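Local coordinates for protein CDP-archaeol synthase (Aeropyrum pernix K1, PDB 5GUF) that catalyses cytidylyl transfer from CTP to the archaeal ether lipid 2,3-bis-(O-geranylgeranyl)-sn-glycerol 1-phosphate, giving CDP-archaeol and diphosphate, with magnesium as cofactor, at residues V7-N13 and Y139-V145. Residues are numbered along the deposited sequence; the frame is centred on the assembly and turned at random.
Sequences VDWRIDN and YTWTPRV. With MG (magnesium ion), chain D.
I11 CG2 stands anti to its own backbone N while W141 CG turns back beside the W141 backbone N (chi1 -72°), and this lays the methyl over one face of the indole, 3.6 Å from the centroid of the six-membered ring and 9° off its normal, a CH-pi contact. The beta-branched isoleucine suits the place because its other branch reaches elsewhere: I11 CD1 meets Y139 CD1 at 3.8 Å. The indole also packs against Y127, L131 and I135 of helix 121-136, and its NE1 is hydrogen-bonded to S134 OG, so an alanine in place of W141 would probably leave both the I11 methyl and S134 without their partner and open a gap between the strand pair and that helix. Y139 has W9 CE3 over the centre of one face, the two rings meeting obliquely with planes at 41°, and its hydroxyl is hydrogen-bonded to H88.

Between the backbones, T140 N donates to W9 O, I11 N to T140 O (2.7 Å) and T142 N to I11 O. Just beyond, T142 OG1 caps V145 N at the start of helix 143-161, as small hydroxyl residues can at an N-cap.

From the same strand and the loops flanking it, D8 grips magnesium with both carboxylate oxygens, R10 with its carbonyl O (2.2 Å) and D12 with OD1, and E16 and two waters complete the site. D8 OD1 also accepts from R10 N, an Asx turn that fixes the carboxylate. The whole is a short parallel two-stranded sheet, joining the N-terminal segment to the strand before the last helix, with a magnesium site beside it.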
loop_
_atom_site.group_PDB
_atom_site.type_symbol
_atom_site.label_atom_id
_atom_site.label_comp_id
_atom_site.label_asym_id
_atom_site.label_seq_id
_atom_site.Cartn_x
_atom_site.Cartn_y
_atom_site.Cartn_z
ATOM N N VAL A 7 -13.834 18.698 14.256
ATOM C CA VAL A 7 -13.256 18.551 12.931
ATOM C C VAL A 7 -13.119 19.948 12.343
ATOM O O VAL A 7 -14.111 20.680 12.225
ATOM C CB VAL A 7 -14.108 17.648 12.018
ATOM C CG1 VAL A 7 -13.501 17.576 10.606
ATOM C CG2 VAL A 7 -14.236 16.240 12.609
ATOM N N ASP A 8 -11.892 20.334 12.013
ATOM C CA ASP A 8 -11.646 21.583 11.305
ATOM C C ASP A 8 -11.044 21.223 9.949
ATOM O O ASP A 8 -11.045 20.059 9.547
ATOM C CB ASP A 8 -10.749 22.509 12.134
ATOM C CG ASP A 8 -9.446 21.826 12.552
ATOM O OD1 ASP A 8 -8.707 21.368 11.652
ATOM O OD2 ASP A 8 -9.156 21.736 13.767
ATOM N N TRP A 9 -10.497 22.228 9.261
ATOM C CA TRP A 9 -9.996 22.036 7.908
ATOM C C TRP A 9 -8.594 21.453 7.878
ATOM O O TRP A 9 -8.161 20.966 6.832
ATOM C CB TRP A 9 -9.999 23.357 7.153
ATOM C CG TRP A 9 -11.348 23.918 6.849
ATOM C CD1 TRP A 9 -11.974 24.956 7.498
ATOM C CD2 TRP A 9 -12.241 23.496 5.806
ATOM N NE1 TRP A 9 -13.198 25.197 6.923
ATOM C CE2 TRP A 9 -13.385 24.326 5.878
ATOM C CE3 TRP A 9 -12.188 22.494 4.823
ATOM C CZ2 TRP A 9 -14.473 24.184 5.005
ATOM C CZ3 TRP A 9 -13.272 22.352 3.951
ATOM C CH2 TRP A 9 -14.401 23.199 4.053
ATOM N N ARG A 10 -7.883 21.485 8.991
ATOM C CA ARG A 10 -6.551 20.911 9.076
ATOM C C ARG A 10 -6.652 19.594 9.837
ATOM O O ARG A 10 -6.727 19.572 11.067
ATOM C CB ARG A 10 -5.593 21.881 9.754
ATOM C CG ARG A 10 -4.192 21.348 9.824
ATOM C CD ARG A 10 -3.278 22.319 10.552
ATOM N NE ARG A 10 -1.917 22.236 10.034
ATOM C CZ ARG A 10 -0.911 21.684 10.698
ATOM N NH1 ARG A 10 -1.123 21.165 11.904
ATOM N NH2 ARG A 10 0.299 21.648 10.157
ATOM N N ILE A 11 -6.644 18.491 9.099
ATOM C CA ILE A 11 -6.731 17.156 9.687
ATOM C C ILE A 11 -5.359 16.831 10.265
ATOM O O ILE A 11 -4.440 16.459 9.531
ATOM C CB ILE A 11 -7.169 16.110 8.661
ATOM C CG1 ILE A 11 -8.380 16.644 7.909
ATOM C CG2 ILE A 11 -7.434 14.761 9.349
ATOM C CD1 ILE A 11 -9.549 16.935 8.821
ATOM N N ASP A 12 -5.227 16.942 11.587
ATOM C CA ASP A 12 -3.920 16.824 12.217
ATOM C C ASP A 12 -3.950 15.983 13.482
ATOM O O ASP A 12 -2.990 16.022 14.253
ATOM C CB ASP A 12 -3.335 18.217 12.528
ATOM C CG ASP A 12 -4.332 19.144 13.234
ATOM O OD1 ASP A 12 -5.379 18.679 13.742
ATOM O OD2 ASP A 12 -4.055 20.363 13.282
ATOM N N ASN A 13 -5.005 15.221 13.726
ATOM C CA ASN A 13 -4.932 14.203 14.756
ATOM C C ASN A 13 -5.821 13.041 14.339
ATOM O O ASN A 13 -6.753 13.208 13.545
ATOM C CB ASN A 13 -5.312 14.769 16.134
ATOM C CG ASN A 13 -6.782 15.027 16.271
ATOM O OD1 ASN A 13 -7.554 14.128 16.608
ATOM N ND2 ASN A 13 -7.188 16.255 15.999
ATOM N N TYR A 139 -9.914 20.235 2.564
ATOM C CA TYR A 139 -9.216 19.785 3.761
ATOM C C TYR A 139 -7.722 19.640 3.502
ATOM O O TYR A 139 -7.297 19.154 2.452
ATOM C CB TYR A 139 -9.774 18.432 4.243
ATOM C CG TYR A 139 -11.175 18.507 4.793
ATOM C CD1 TYR A 139 -11.400 18.804 6.132
ATOM C CD2 TYR A 139 -12.276 18.310 3.967
ATOM C CE1 TYR A 139 -12.687 18.883 6.633
ATOM C CE2 TYR A 139 -13.546 18.407 4.456
ATOM C CZ TYR A 139 -13.748 18.692 5.783
ATOM O OH TYR A 139 -15.027 18.775 6.251
ATOM N N THR A 140 -6.918 20.011 4.483
ATOM C CA THR A 140 -5.493 19.738 4.439
ATOM C C THR A 140 -5.180 18.663 5.464
ATOM O O THR A 140 -5.559 18.790 6.631
ATOM C CB THR A 140 -4.665 20.996 4.714
ATOM O OG1 THR A 140 -4.761 21.879 3.590
ATOM C CG2 THR A 140 -3.180 20.643 4.968
ATOM N N TRP A 141 -4.501 17.605 5.025
ATOM C CA TRP A 141 -4.044 16.547 5.914
ATOM C C TRP A 141 -2.576 16.771 6.243
ATOM O O TRP A 141 -1.806 17.194 5.385
ATOM C CB TRP A 141 -4.215 15.171 5.264
ATOM C CG TRP A 141 -5.639 14.719 5.182
ATOM C CD1 TRP A 141 -6.628 15.279 4.437
ATOM C CD2 TRP A 141 -6.238 13.633 5.891
ATOM N NE1 TRP A 141 -7.803 14.611 4.632
ATOM C CE2 TRP A 141 -7.595 13.593 5.521
ATOM C CE3 TRP A 141 -5.758 12.682 6.794
ATOM C CZ2 TRP A 141 -8.478 12.630 6.008
ATOM C CZ3 TRP A 141 -6.637 11.729 7.282
ATOM C CH2 TRP A 141 -7.980 11.712 6.888
ATOM N N THR A 142 -2.194 16.499 7.472
ATOM C CA THR A 142 -0.763 16.308 7.640
ATOM C C THR A 142 -0.372 14.920 7.138
ATOM O O THR A 142 -1.164 13.969 7.224
ATOM C CB THR A 142 -0.340 16.460 9.098
ATOM O OG1 THR A 142 -0.942 15.420 9.869
ATOM C CG2 THR A 142 -0.779 17.827 9.640
ATOM N N PRO A 143 0.837 14.790 6.586
ATOM C CA PRO A 143 1.283 13.467 6.126
ATOM C C PRO A 143 1.256 12.429 7.223
ATOM O O PRO A 143 0.882 11.282 6.966
ATOM C CB PRO A 143 2.712 13.734 5.623
ATOM C CG PRO A 143 2.727 15.195 5.287
ATOM C CD PRO A 143 1.811 15.855 6.284
ATOM N N ARG A 144 1.633 12.803 8.450
ATOM C CA ARG A 144 1.655 11.835 9.544
ATOM C C ARG A 144 0.262 11.291 9.831
ATOM O O ARG A 144 0.083 10.081 10.007
ATOM C CB ARG A 144 2.242 12.470 10.805
ATOM C CG ARG A 144 2.123 11.561 12.016
ATOM C CD ARG A 144 2.760 12.113 13.281
ATOM N NE ARG A 144 4.199 12.371 13.127
ATOM C CZ ARG A 144 5.171 11.469 13.291
ATOM N NH1 ARG A 144 4.896 10.198 13.579
ATOM N NH2 ARG A 144 6.431 11.839 13.132
ATOM N N VAL A 145 -0.741 12.167 9.868
ATOM C CA VAL A 145 -2.082 11.695 10.172
ATOM C C VAL A 145 -2.675 10.961 8.972
ATOM O O VAL A 145 -3.514 10.072 9.137
ATOM C CB VAL A 145 -2.928 12.886 10.668
ATOM C CG1 VAL A 145 -4.397 12.590 10.674
ATOM C CG2 VAL A 145 -2.483 13.255 12.084
HETATM MG MG MG D . -7.492 19.904 13.084
HETATM O O HOH W 1 -5.990 21.829 13.720
HETATM O O HOH W 2 -7.391 19.911 14.871
#